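Long-range contacts in AGR_C_1268p (Agrobacterium tumefaciens str. C58, PDB 2GHS), which is a regucalcin-like calcium-binding protein of the SMP-30 family that probably hydrolyses sugar lactones with the help of a single divalent metal ion: residues L95-D100 against E321-L326; N201-V206 against G230-S235; W244-G249 against T274-I279. All coordinates share one frame; numbering follows the deposited sequence.

Contact 1 of 3, residues L95-D100 against E321-L326; sequences LAKISD and EPLYRL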
ATOM      1  N   LEU A  95       5.029  -0.958  -6.108  1.00  7.48           N
ATOM      2  CA  LEU A  95       5.382  -0.512  -7.450  0.50  8.68           C
ATOM      3  C   LEU A  95       5.538   1.013  -7.474  1.00  9.46           C
ATOM      4  O   LEU A  95       4.677   1.717  -6.953  1.00  9.46           O
ATOM      5  CB  LEU A  95       4.277  -0.902  -8.447  0.50 10.27           C
ATOM      6  CG  LEU A  95       4.476  -0.709  -9.948  0.50 11.49           C
ATOM      7  CD1 LEU A  95       5.427  -1.760 -10.519  0.50 12.26           C
ATOM      8  CD2 LEU A  95       3.150  -0.765 -10.714  0.50 15.38           C
ATOM      9  N   ALA A  96       6.585   1.494  -8.147  1.00  8.44           N
ATOM     10  CA  ALA A  96       6.784   2.915  -8.356  1.00  7.29           C
ATOM     11  C   ALA A  96       7.081   3.141  -9.813  1.00  8.72           C
ATOM     12  O   ALA A  96       7.792   2.366 -10.460  1.00 11.20           O
ATOM     13  CB  ALA A  96       7.895   3.446  -7.515  1.00  8.15           C
ATOM     14  N   LYS A  97       6.537   4.226 -10.345  1.00  9.18           N
ATOM     15  CA  LYS A  97       6.876   4.630 -11.684  1.00  8.60           C
ATOM     16  C   LYS A  97       8.228   5.331 -11.680  1.00  8.73           C
ATOM     17  O   LYS A  97       8.470   6.173 -10.824  1.00  8.09           O
ATOM     18  CB  LYS A  97       5.797   5.568 -12.255  1.00 10.29           C
ATOM     19  CG  LYS A  97       6.024   6.061 -13.689  1.00 11.69           C
ATOM     20  CD  LYS A  97       4.794   6.794 -14.240  1.00 11.82           C
ATOM     21  CE  LYS A  97       5.001   7.235 -15.626  1.00 16.20           C
ATOM     22  NZ  LYS A  97       3.779   7.882 -16.219  1.00 14.97           N
ATOM     23  N   ILE A  98       9.068   5.023 -12.672  1.00  8.10           N
ATOM     24  CA  ILE A  98      10.300   5.756 -12.961  1.00  6.82           C
ATOM     25  C   ILE A  98      10.115   6.697 -14.155  1.00  8.21           C
ATOM     26  O   ILE A  98      10.537   7.896 -14.138  1.00 10.51           O
ATOM     27  CB  ILE A  98      11.457   4.803 -13.157  1.00  8.78           C
ATOM     28  CG1 ILE A  98      11.741   4.048 -11.878  1.00 11.52           C
ATOM     29  CG2 ILE A  98      12.717   5.565 -13.628  1.00  9.91           C
ATOM     30  CD1 ILE A  98      12.723   2.915 -12.031  1.00 12.00           C
ATOM     31  N   SER A  99       9.503   6.162 -15.197  1.00  9.23           N
ATOM     32  CA  SER A  99       9.296   6.906 -16.422  1.00  7.97           C
ATOM     33  C   SER A  99       8.179   6.214 -17.200  1.00  9.80           C
ATOM     34  O   SER A  99       7.661   5.186 -16.778  1.00  8.57           O
ATOM     35  CB  SER A  99      10.572   6.905 -17.264  1.00  9.25           C
ATOM     36  OG  SER A  99      10.753   5.632 -17.872  1.00 10.53           O
ATOM     37  N   ASP A 100       7.849   6.715 -18.377  1.00 10.29           N
ATOM     38  CA  ASP A 100       6.806   6.034 -19.116  1.00 13.18           C
ATOM     39  C   ASP A 100       7.244   4.634 -19.598  1.00 14.30           C
ATOM     40  O   ASP A 100       6.398   3.862 -20.002  1.00 16.63           O
ATOM     41  CB  ASP A 100       6.315   6.870 -20.288  1.00 13.30           C
ATOM     42  CG  ASP A 100       5.410   8.045 -19.846  1.00 28.62           C
ATOM     43  OD1 ASP A 100       4.812   8.028 -18.732  1.00 25.91           O
ATOM     44  OD2 ASP A 100       5.277   8.999 -20.644  1.00 35.67           O
ATOM     45  N   GLU A 321       1.057   9.565  -7.041  1.00  8.86           N
ATOM     46  CA  GLU A 321       2.237   9.104  -6.363  1.00  9.68           C
ATOM     47  C   GLU A 321       3.487   9.669  -7.028  1.00 10.17           C
ATOM     48  O   GLU A 321       3.538   9.810  -8.254  1.00 10.30           O
ATOM     49  CB  GLU A 321       2.257   7.552  -6.376  1.00 11.11           C
ATOM     50  CG  GLU A 321       1.119   6.912  -5.551  1.00 17.02           C
ATOM     51  CD  GLU A 321       1.171   7.193  -4.020  1.00 21.57           C
ATOM     52  OE1 GLU A 321       2.256   7.247  -3.445  1.00 20.49           O
ATOM     53  OE2 GLU A 321       0.114   7.391  -3.370  1.00 31.41           O
ATOM     54  N   PRO A 322       4.476  10.051  -6.225  1.00  5.72           N
ATOM     55  CA  PRO A 322       5.743  10.496  -6.784  1.00  6.37           C
ATOM     56  C   PRO A 322       6.459   9.432  -7.578  1.00  6.95           C
ATOM     57  O   PRO A 322       6.263   8.240  -7.339  1.00  9.19           O
ATOM     58  CB  PRO A 322       6.599  10.798  -5.541  1.00  7.56           C
ATOM     59  CG  PRO A 322       5.618  11.037  -4.486  1.00  8.70           C
ATOM     60  CD  PRO A 322       4.474  10.152  -4.753  1.00  8.40           C
ATOM     61  N   LEU A 323       7.376   9.892  -8.439  1.00  6.03           N
ATOM     62  CA  LEU A 323       8.234   9.006  -9.228  1.00  5.74           C
ATOM     63  C   LEU A 323       9.496   8.660  -8.454  1.00  6.37           C
ATOM     64  O   LEU A 323      10.071   9.514  -7.754  1.00  8.82           O
ATOM     65  CB  LEU A 323       8.643   9.664 -10.540  1.00  6.78           C
ATOM     66  CG  LEU A 323       7.612  10.056 -11.565  1.00 16.71           C
ATOM     67  CD1 LEU A 323       8.299  10.264 -12.921  1.00 20.44           C
ATOM     68  CD2 LEU A 323       6.569   9.051 -11.678  1.00 21.03           C
ATOM     69  N   TYR A 324       9.954   7.423  -8.609  1.00  5.85           N
ATOM     70  CA  TYR A 324      11.247   7.032  -8.093  1.00  4.47           C
ATOM     71  C   TYR A 324      12.360   7.565  -8.978  1.00  6.03           C
ATOM     72  O   TYR A 324      12.322   7.386 -10.192  1.00  9.24           O
ATOM     73  CB  TYR A 324      11.374   5.523  -8.021  1.00  5.69           C
ATOM     74  CG  TYR A 324      12.690   5.015  -7.484  1.00  6.94           C
ATOM     75  CD1 TYR A 324      13.007   5.067  -6.119  1.00  5.56           C
ATOM     76  CD2 TYR A 324      13.651   4.470  -8.342  1.00  5.64           C
ATOM     77  CE1 TYR A 324      14.219   4.586  -5.651  1.00  4.04           C
ATOM     78  CE2 TYR A 324      14.848   3.972  -7.870  1.00  5.81           C
ATOM     79  CZ  TYR A 324      15.147   4.034  -6.523  1.00  6.26           C
ATOM     80  OH  TYR A 324      16.300   3.525  -6.022  1.00  7.43           O
ATOM     81  N   ARG A 325      13.340   8.225  -8.352  1.00  7.97           N
ATOM     82  CA  ARG A 325      14.499   8.789  -9.056  1.00  7.29           C
ATOM     83  C   ARG A 325      15.690   7.845  -9.040  1.00 10.33           C
ATOM     84  O   ARG A 325      16.235   7.528  -8.002  1.00  8.90           O
ATOM     85  CB  ARG A 325      14.838  10.167  -8.450  1.00  8.03           C
ATOM     86  CG  ARG A 325      13.675  11.146  -8.595  1.00  7.66           C
ATOM     87  CD  ARG A 325      13.838  12.549  -7.947  1.00 11.18           C
ATOM     88  NE  ARG A 325      14.931  13.311  -8.515  1.00 11.01           N
ATOM     89  CZ  ARG A 325      14.822  14.156  -9.546  1.00 17.70           C
ATOM     90  NH1 ARG A 325      13.653  14.383 -10.150  1.00 17.82           N
ATOM     91  NH2 ARG A 325      15.887  14.797  -9.966  1.00 17.32           N
ATOM     92  N   LEU A 326      16.114   7.420 -10.215  1.00 12.81           N
ATOM     93  CA  LEU A 326      17.290   6.577 -10.341  1.00 16.53           C
ATOM     94  C   LEU A 326      18.577   7.328  -9.994  1.00 19.75           C
ATOM     95  O   LEU A 326      18.635   8.572 -10.066  1.00 16.68           O
ATOM     96  CB  LEU A 326      17.429   6.080 -11.778  1.00 16.96           C
ATOM     97  CG  LEU A 326      16.477   4.989 -12.248  1.00 16.63           C
ATOM     98  CD1 LEU A 326      16.598   4.777 -13.776  1.00 22.90           C
ATOM     99  CD2 LEU A 326      16.754   3.703 -11.497  1.00 16.52           C
ATOM    100  OXT LEU A 326      19.578   6.688  -9.639  1.00 18.14           O
TER
HETATM  101  O   HOH W   1       5.049   6.007  -8.568  1.00 13.76           O
HETATM  102  O   HOH W   2      12.129   9.068 -12.389  1.00 14.00           O
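Lys97 and Leu323 lie side by side and point the same way, with the leucine methyl CD2 against the stem of the lysine, 3.6 Å from Lys97 CB. Lys97 CG stands anti to the backbone N (chi1 -179°), and the extended chain runs on past that methyl until NZ forms a salt bridge of 2.7 Å with Asp100 OD1; Asp57 gives the same ammonium a second carboxylate. The other leucine methyl, CD1, turns to the backbone and rests 3.5 Å from Ile98 O. Ile98 and Tyr324 are also alongside each other, Ile98 CG1 meeting the phenol ring at its edge, 4.0 Å from Tyr324 CD2. Leu326 instead crosses Ile98 at about a right angle, its CD1 4.0 Å from Ile98 CG2. One direct backbone bond ties the two chains, Tyr324 N to Lys97 O at 2.9 Å, and Leu323 CA gives that oxygen a CA-H...O contact. Two waters extend the link: one joins Lys97 N to Pro322 O, the other donates to both Ile98 O and Tyr324 O. In this way the C-terminal tail, without regular strand structure, is tied to the edge of a propeller blade. Tyr324 OH bonds His124 NE2 and Gly169 N, the tyrosine and histidine rings meeting at about 90°. Tyr324 also touches Leu104 of strand 102-107, in the sheet of strand 92-99, and Met141 of strand 134-141, in the next.

Contact 2 of 3, residues N201-V206 against G230-S235; sequences NRLMRV and GGMDGS
Asn201 sets its carboxamide against Met232, crossing that side chain at a slant, with Asn201 OD1 3.3 Å from Met232 CG. This is a blade-to-blade contact of the beta-propeller: Asn201 ends the turn before strand 202-207 of one sheet, and strand 231-237 is an edge strand of the next. The amide works as a peptide group would, using both its acceptor and its donor. Met232 N gives OD1 a nearly straight bond of 2.9 Å (167° at the hydrogen), while Asn201 ND2 reaches Gly230 O at 2.9 Å with a more bent approach of 144°. Held at both ends, the carboxamide is fixed in rotation, and it satisfies the N-H of buried Met232 and the carbonyl of Gly230 just ahead of Asp233, the predicted proton donor/acceptor and metal ligand. Strand 243-248 flanks the site, Arg247 touching both Asn201 and Met232. Beyond the polar pair the contact turns apolar. Met232, present as selenomethionine, crosses Leu203 at about a right angle; its chain is extended to SE and then bends (chi3 94°), which carries the terminal methyl to Leu203. There Met232 SE and CE each lie 4.1 Å from Leu203 CB.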
ATOM      1  N   ASN A 201      -0.804  -1.617  16.265  1.00 11.65           N
ATOM      2  CA  ASN A 201      -1.886  -0.673  15.955  1.00 10.89           C
ATOM      3  C   ASN A 201      -1.693   0.704  16.602  1.00 10.96           C
ATOM      4  O   ASN A 201      -2.664   1.392  16.935  1.00 11.39           O
ATOM      5  CB  ASN A 201      -3.270  -1.240  16.328  1.00 13.14           C
ATOM      6  CG  ASN A 201      -3.942  -2.010  15.189  1.00 19.71           C
ATOM      7  OD1 ASN A 201      -3.572  -1.888  14.011  1.00 13.65           O
ATOM      8  ND2 ASN A 201      -4.932  -2.820  15.552  1.00 21.24           N
ATOM      9  N   ARG A 202      -0.435   1.106  16.760  1.00 10.48           N
ATOM     10  CA  ARG A 202      -0.115   2.483  17.096  1.00  8.51           C
ATOM     11  C   ARG A 202       0.500   3.167  15.903  1.00  9.72           C
ATOM     12  O   ARG A 202       1.676   2.928  15.555  1.00 11.22           O
ATOM     13  CB  ARG A 202       0.810   2.589  18.300  1.00 11.02           C
ATOM     14  CG  ARG A 202       0.173   2.073  19.542  1.00 18.12           C
ATOM     15  CD  ARG A 202       0.912   2.489  20.811  1.00 29.01           C
ATOM     16  NE  ARG A 202       0.265   1.868  21.983  1.00 40.33           N
ATOM     17  CZ  ARG A 202       0.650   0.720  22.549  1.00 44.44           C
ATOM     18  NH1 ARG A 202       1.713   0.066  22.092  1.00 43.21           N
ATOM     19  NH2 ARG A 202      -0.018   0.232  23.600  1.00 43.08           N
ATOM     20  N   LEU A 203      -0.287   3.996  15.247  1.00  8.98           N
ATOM     21  CA  LEU A 203       0.182   4.683  14.039  0.65 10.12           C
ATOM     22  C   LEU A 203       1.135   5.803  14.484  1.00 12.98           C
ATOM     23  O   LEU A 203       0.776   6.670  15.310  1.00 11.12           O
ATOM     24  CB  LEU A 203      -0.998   5.220  13.230  0.65 13.46           C
ATOM     25  CG  LEU A 203      -0.650   5.786  11.844  0.65 15.29           C
ATOM     26  CD1 LEU A 203      -1.821   5.594  10.870  0.65 18.06           C
ATOM     27  CD2 LEU A 203      -0.271   7.246  11.966  0.65 18.97           C
HETATM   28  N   MSE A 204       2.342   5.758  13.961  1.00 11.89           N
HETATM   29  CA  MSE A 204       3.401   6.674  14.326  1.00 10.12           C
HETATM   30  C   MSE A 204       3.503   7.794  13.299  1.00 10.75           C
HETATM   31  O   MSE A 204       3.212   7.592  12.131  1.00 12.32           O
HETATM   32  CB  MSE A 204       4.722   5.917  14.318  1.00 11.14           C
HETATM   33  CG  MSE A 204       4.688   4.610  15.076  1.00 10.40           C
HETATM   34 SE   MSE A 204       4.219   4.793  16.955  1.00 15.93          SE
HETATM   35  CE  MSE A 204       5.818   5.651  17.637  1.00 16.46           C
ATOM     36  N   ARG A 205       3.947   8.966  13.747  1.00  9.76           N
ATOM     37  CA  ARG A 205       4.377  10.032  12.863  1.00  9.75           C
ATOM     38  C   ARG A 205       5.852  10.300  13.076  1.00 11.42           C
ATOM     39  O   ARG A 205       6.368  10.173  14.207  1.00  9.75           O
ATOM     40  CB  ARG A 205       3.537  11.301  13.092  1.00 11.86           C
ATOM     41  CG  ARG A 205       3.684  11.962  14.430  1.00 11.21           C
ATOM     42  CD  ARG A 205       3.024  13.408  14.526  1.00 12.12           C
ATOM     43  NE  ARG A 205       3.219  13.987  15.858  1.00 13.46           N
ATOM     44  CZ  ARG A 205       4.337  14.573  16.313  1.00 16.99           C
ATOM     45  NH1 ARG A 205       5.411  14.715  15.533  1.00 19.04           N
ATOM     46  NH2 ARG A 205       4.381  15.017  17.568  1.00 15.43           N
ATOM     47  N   VAL A 206       6.527  10.655  11.989  1.00 11.12           N
ATOM     48  CA  VAL A 206       7.966  10.829  11.960  1.00 11.82           C
ATOM     49  C   VAL A 206       8.297  12.171  11.244  1.00  9.42           C
ATOM     50  O   VAL A 206       7.940  12.374  10.104  1.00 10.42           O
ATOM     51  CB  VAL A 206       8.648   9.665  11.156  1.00 13.38           C
ATOM     52  CG1 VAL A 206      10.181   9.744  11.284  1.00 14.81           C
ATOM     53  CG2 VAL A 206       8.165   8.340  11.617  1.00 16.70           C
ATOM     54  N   GLY A 230      -9.741  -5.143  14.442  1.00 10.47           N
ATOM     55  CA  GLY A 230      -9.118  -5.043  13.138  1.00 10.84           C
ATOM     56  C   GLY A 230      -7.693  -4.492  13.180  1.00 13.22           C
ATOM     57  O   GLY A 230      -7.248  -3.954  14.193  1.00 15.40           O
ATOM     58  N   GLY A 231      -6.993  -4.653  12.073  1.00 10.86           N
ATOM     59  CA  GLY A 231      -5.593  -4.263  11.907  1.00  9.76           C
ATOM     60  C   GLY A 231      -5.426  -3.101  10.961  1.00 11.12           C
ATOM     61  O   GLY A 231      -6.046  -3.098   9.908  1.00 14.04           O
HETATM   62  N   MSE A 232      -4.610  -2.126  11.340  1.00  9.78           N
HETATM   63  CA  MSE A 232      -4.331  -0.991  10.453  1.00  9.06           C
HETATM   64  C   MSE A 232      -3.407  -1.485   9.353  1.00 10.12           C
HETATM   65  O   MSE A 232      -2.263  -1.886   9.613  1.00 11.47           O
HETATM   66  CB  MSE A 232      -3.716   0.177  11.199  1.00 11.70           C
HETATM   67  CG  MSE A 232      -4.622   0.719  12.263  1.00 11.88           C
HETATM   68 SE   MSE A 232      -3.811   2.302  13.107  1.00 17.08          SE
HETATM   69  CE  MSE A 232      -4.638   3.674  12.012  1.00 24.63           C
ATOM     70  N   ASP A 233      -3.921  -1.473   8.117  1.00  8.86           N
ATOM     71  CA  ASP A 233      -3.161  -1.978   6.981  1.00  9.17           C
ATOM     72  C   ASP A 233      -2.651  -0.782   6.145  1.00 10.47           C
ATOM     73  O   ASP A 233      -2.115   0.158   6.719  1.00  9.42           O
ATOM     74  CB  ASP A 233      -4.032  -2.972   6.170  1.00  9.51           C
ATOM     75  CG  ASP A 233      -3.787  -4.409   6.552  1.00 21.40           C
ATOM     76  OD1 ASP A 233      -3.508  -4.695   7.751  1.00 21.31           O
ATOM     77  OD2 ASP A 233      -3.881  -5.257   5.648  1.00 21.94           O
ATOM     78  N   GLY A 234      -2.802  -0.797   4.806  1.00  9.30           N
ATOM     79  CA  GLY A 234      -2.259   0.273   3.977  1.00  9.73           C
ATOM     80  C   GLY A 234      -3.008   1.568   4.145  1.00  8.36           C
ATOM     81  O   GLY A 234      -4.192   1.578   4.539  1.00  8.51           O
ATOM     82  N   SER A 235      -2.280   2.662   3.913  1.00  8.71           N
ATOM     83  CA  SER A 235      -2.835   4.009   3.980  1.00  8.52           C
ATOM     84  C   SER A 235      -2.361   4.947   2.900  1.00 10.90           C
ATOM     85  O   SER A 235      -1.233   4.827   2.411  1.00 10.01           O
ATOM     86  CB  SER A 235      -2.465   4.682   5.293  1.00  9.23           C
ATOM     87  OG  SER A 235      -3.006   3.998   6.415  1.00  9.57           O
TER

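Contact 3 of 3, residues W244-G249 against T274-I279; sequences WNARWG and TCPAFI
In Trp248, chi1 of 174° sets CG anti to the backbone N and chi2 of -73° turns the ring, so that its CE3-CZ3 edge meets the methyl of Thr274, whose CG2 is anti to its own carbonyl carbon; the two side chains lie alongside each other, pointing the same way. The methyl arrives at the rim of the six-membered ring, near its plane, with Thr274 CG2 3.6 Å from Trp248 CZ3 and almost as near to CE3. The same rotamer puts Thr274 OG1 in the crowded position between N and the carbonyl carbon, where it is bonded to Gly51 O and to Thr289. Next along, Ala246 CB sits squarely over the face of the Thr274-Cys275 peptide, 3.4 Å from Thr274 C and equally close to Cys275 N. The two strands run roughly antiparallel (155°), their axes approaching to 5.8 Å, yet no hydrogen bond joins residues 244-249 to 274-279; just before the second segment Thr273 OG1 makes a weak bond with Arg247 O. The strands belong to neighbouring blades of the beta-propeller: strand 243-248 is paired within its own sheet with strands 231-237 and 252-256, whereas strand 273-279 is the edge strand of the following one. The blades meet through van der Waals contacts: Pro276 CG lies 3.4 Å from Trp244 O, and Pro276 CD 4.2 Å from Ala246 CB. Trp244 stacks on Tyr266 and bonds Asp238 OD2 through NE1. The contact also borders the predicted active site: the Trp248 side chain comes within about 3 Å of that of Asp233, the predicted proton donor/acceptor, and the Cys275 side chain lies about 4 Å from that of Glu52, a predicted metal ligand.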
ATOM      1  N   TRP A 244      -6.179   7.988   5.214  1.00  8.28           N
ATOM      2  CA  TRP A 244      -7.210   7.065   4.851  1.00  9.57           C
ATOM      3  C   TRP A 244      -6.587   5.668   4.943  1.00  9.33           C
ATOM      4  O   TRP A 244      -5.681   5.355   4.176  1.00  9.17           O
ATOM      5  CB  TRP A 244      -7.688   7.328   3.423  1.00 10.98           C
ATOM      6  CG  TRP A 244      -8.340   8.674   3.205  1.00  8.67           C
ATOM      7  CD1 TRP A 244      -7.752   9.893   3.265  1.00  9.85           C
ATOM      8  CD2 TRP A 244      -9.724   8.902   2.928  1.00  7.76           C
ATOM      9  NE1 TRP A 244      -8.693  10.875   2.998  1.00 10.60           N
ATOM     10  CE2 TRP A 244      -9.904  10.281   2.787  1.00  9.20           C
ATOM     11  CE3 TRP A 244     -10.820   8.067   2.727  1.00  8.55           C
ATOM     12  CZ2 TRP A 244     -11.162  10.859   2.471  1.00  8.71           C
ATOM     13  CZ3 TRP A 244     -12.071   8.633   2.404  1.00  8.63           C
ATOM     14  CH2 TRP A 244     -12.217  10.011   2.305  1.00  7.18           C
ATOM     15  N   ASN A 245      -7.032   4.883   5.913  1.00  7.81           N
ATOM     16  CA  ASN A 245      -6.411   3.603   6.308  1.00  8.58           C
ATOM     17  C   ASN A 245      -7.361   2.426   6.120  1.00  8.80           C
ATOM     18  O   ASN A 245      -8.480   2.434   6.686  1.00  9.41           O
ATOM     19  CB  ASN A 245      -5.993   3.672   7.791  1.00  8.84           C
ATOM     20  CG  ASN A 245      -5.463   2.370   8.300  1.00 10.58           C
ATOM     21  OD1 ASN A 245      -6.032   1.771   9.232  1.00 11.41           O
ATOM     22  ND2 ASN A 245      -4.357   1.912   7.710  1.00  9.68           N
ATOM     23  N   ALA A 246      -6.924   1.423   5.364  1.00  9.80           N
ATOM     24  CA  ALA A 246      -7.656   0.166   5.217  1.00 10.61           C
ATOM     25  C   ALA A 246      -7.550  -0.614   6.529  1.00 10.59           C
ATOM     26  O   ALA A 246      -6.457  -0.803   7.053  1.00 11.06           O
ATOM     27  CB  ALA A 246      -7.091  -0.651   4.074  1.00 10.61           C
ATOM     28  N   ARG A 247      -8.679  -1.068   7.059  1.00  9.02           N
ATOM     29  CA  ARG A 247      -8.714  -1.753   8.342  1.00  9.93           C
ATOM     30  C   ARG A 247      -9.028  -3.222   8.081  1.00  9.58           C
ATOM     31  O   ARG A 247     -10.160  -3.582   7.750  1.00 10.29           O
ATOM     32  CB  ARG A 247      -9.769  -1.129   9.273  1.00 11.87           C
ATOM     33  CG  ARG A 247      -9.813  -1.688  10.694  1.00 19.32           C
ATOM     34  CD  ARG A 247      -9.039  -0.826  11.597  1.00 16.19           C
ATOM     35  NE  ARG A 247      -8.859  -1.249  12.978  1.00 11.77           N
ATOM     36  CZ  ARG A 247      -8.129  -0.538  13.826  1.00 12.15           C
ATOM     37  NH1 ARG A 247      -7.674   0.647  13.431  1.00 10.60           N
ATOM     38  NH2 ARG A 247      -7.924  -0.945  15.060  1.00 15.49           N
ATOM     39  N   TRP A 248      -8.007  -4.072   8.191  1.00  8.71           N
ATOM     40  CA  TRP A 248      -8.189  -5.487   7.938  1.00  9.64           C
ATOM     41  C   TRP A 248      -9.122  -6.119   8.960  1.00 12.02           C
ATOM     42  O   TRP A 248      -8.917  -5.972  10.162  1.00 11.74           O
ATOM     43  CB  TRP A 248      -6.848  -6.185   7.992  1.00 12.03           C
ATOM     44  CG  TRP A 248      -6.856  -7.680   7.880  1.00 12.92           C
ATOM     45  CD1 TRP A 248      -7.254  -8.577   8.830  1.00 11.84           C
ATOM     46  CD2 TRP A 248      -6.371  -8.454   6.775  1.00 15.55           C
ATOM     47  NE1 TRP A 248      -7.070  -9.879   8.362  1.00 13.49           N
ATOM     48  CE2 TRP A 248      -6.528  -9.822   7.110  1.00 13.83           C
ATOM     49  CE3 TRP A 248      -5.811  -8.129   5.548  1.00 15.11           C
ATOM     50  CZ2 TRP A 248      -6.126 -10.855   6.252  1.00 15.46           C
ATOM     51  CZ3 TRP A 248      -5.400  -9.170   4.690  1.00 15.40           C
ATOM     52  CH2 TRP A 248      -5.580 -10.510   5.040  1.00 16.01           C
ATOM     53  N   GLY A 249     -10.137  -6.799   8.440  1.00 13.79           N
ATOM     54  CA  GLY A 249     -11.101  -7.515   9.219  1.00 11.33           C
ATOM     55  C   GLY A 249     -12.384  -6.775   9.439  1.00 11.86           C
ATOM     56  O   GLY A 249     -13.347  -7.359   9.942  1.00 15.24           O
ATOM     57  N   THR A 274      -7.221  -4.251   2.512  1.00  6.74           N
ATOM     58  CA  THR A 274      -5.759  -4.150   2.591  1.00  7.20           C
ATOM     59  C   THR A 274      -5.135  -2.786   2.283  1.00  9.00           C
ATOM     60  O   THR A 274      -4.217  -2.403   2.962  1.00  8.18           O
ATOM     61  CB  THR A 274      -5.078  -5.181   1.697  1.00 10.50           C
ATOM     62  OG1 THR A 274      -5.611  -5.099   0.393  1.00  9.16           O
ATOM     63  CG2 THR A 274      -5.290  -6.578   2.247  1.00  8.88           C
ATOM     64  N   CYS A 275      -5.628  -2.057   1.301  1.00  5.39           N
ATOM     65  CA  CYS A 275      -4.955  -0.826   0.893  1.00  6.97           C
ATOM     66  C   CYS A 275      -5.809   0.058  -0.007  1.00  6.13           C
ATOM     67  O   CYS A 275      -6.462  -0.455  -0.904  1.00  7.22           O
ATOM     68  CB  CYS A 275      -3.625  -1.126   0.179  1.00 10.28           C
ATOM     69  SG  CYS A 275      -2.486   0.295   0.115  1.00 11.19           S
ATOM     70  N   PRO A 276      -5.788   1.379   0.245  1.00  7.52           N
ATOM     71  CA  PRO A 276      -6.377   2.321  -0.720  1.00  9.20           C
ATOM     72  C   PRO A 276      -5.387   2.891  -1.749  1.00  8.79           C
ATOM     73  O   PRO A 276      -4.165   2.871  -1.556  1.00  7.75           O
ATOM     74  CB  PRO A 276      -6.907   3.417   0.188  1.00  9.08           C
ATOM     75  CG  PRO A 276      -6.049   3.378   1.388  1.00 11.81           C
ATOM     76  CD  PRO A 276      -5.296   2.092   1.430  1.00  7.49           C
ATOM     77  N   ALA A 277      -5.914   3.482  -2.805  1.00  7.24           N
ATOM     78  CA  ALA A 277      -5.095   4.208  -3.788  1.00  6.90           C
ATOM     79  C   ALA A 277      -5.942   5.302  -4.445  1.00  7.10           C
ATOM     80  O   ALA A 277      -7.098   5.070  -4.722  1.00  8.38           O
ATOM     81  CB  ALA A 277      -4.539   3.265  -4.838  1.00  7.08           C
ATOM     82  N   PHE A 278      -5.365   6.487  -4.680  1.00  6.31           N
ATOM     83  CA  PHE A 278      -6.008   7.509  -5.477  1.00  7.53           C
ATOM     84  C   PHE A 278      -5.947   7.151  -6.944  1.00  7.28           C
ATOM     85  O   PHE A 278      -4.885   6.796  -7.459  1.00  7.00           O
ATOM     86  CB  PHE A 278      -5.350   8.874  -5.272  1.00  7.24           C
ATOM     87  CG  PHE A 278      -5.348   9.331  -3.838  1.00  6.37           C
ATOM     88  CD1 PHE A 278      -6.570   9.499  -3.161  1.00  8.89           C
ATOM     89  CD2 PHE A 278      -4.159   9.604  -3.170  1.00  5.43           C
ATOM     90  CE1 PHE A 278      -6.607   9.916  -1.829  1.00  9.10           C
ATOM     91  CE2 PHE A 278      -4.188  10.043  -1.835  1.00  4.88           C
ATOM     92  CZ  PHE A 278      -5.407  10.180  -1.168  1.00  6.56           C
ATOM     93  N   ILE A 279      -7.087   7.278  -7.622  1.00  5.98           N
ATOM     94  CA  ILE A 279      -7.200   6.924  -9.026  1.00  5.87           C
ATOM     95  C   ILE A 279      -8.038   7.964  -9.751  1.00  7.82           C
ATOM     96  O   ILE A 279      -8.705   8.811  -9.139  1.00  7.49           O
ATOM     97  CB  ILE A 279      -7.823   5.494  -9.259  1.00  7.91           C
ATOM     98  CG1 ILE A 279      -9.268   5.442  -8.770  1.00  7.44           C
ATOM     99  CG2 ILE A 279      -6.994   4.459  -8.611  1.00 10.05           C
ATOM    100  CD1 ILE A 279     -10.026   4.231  -9.237  1.00 10.83           C
TER

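How the contacts relate
Contacts 2 and 3 are buried and lie close together, their centres about 11 Å apart, whereas contact 1 is partly exposed and about 24 and 21 Å, centre to centre, from them respectively. Contacts 2 and 3 share a sheet: strand 231-237 of the one pairs with strand 243-248 of the other, and Asn245 ND2 probably bonds Ser235 OG between them. Both join successive propeller blades beside the predicted catalytic and metal residues, contact 2 chiefly with an amide bonded to backbone, contact 3 by packing of methyl, ring and peptide groups. Contact 1, away from those sites, fastens the chain end and encloses the other two in sequence; bridging waters and one backbone bond tie its segments.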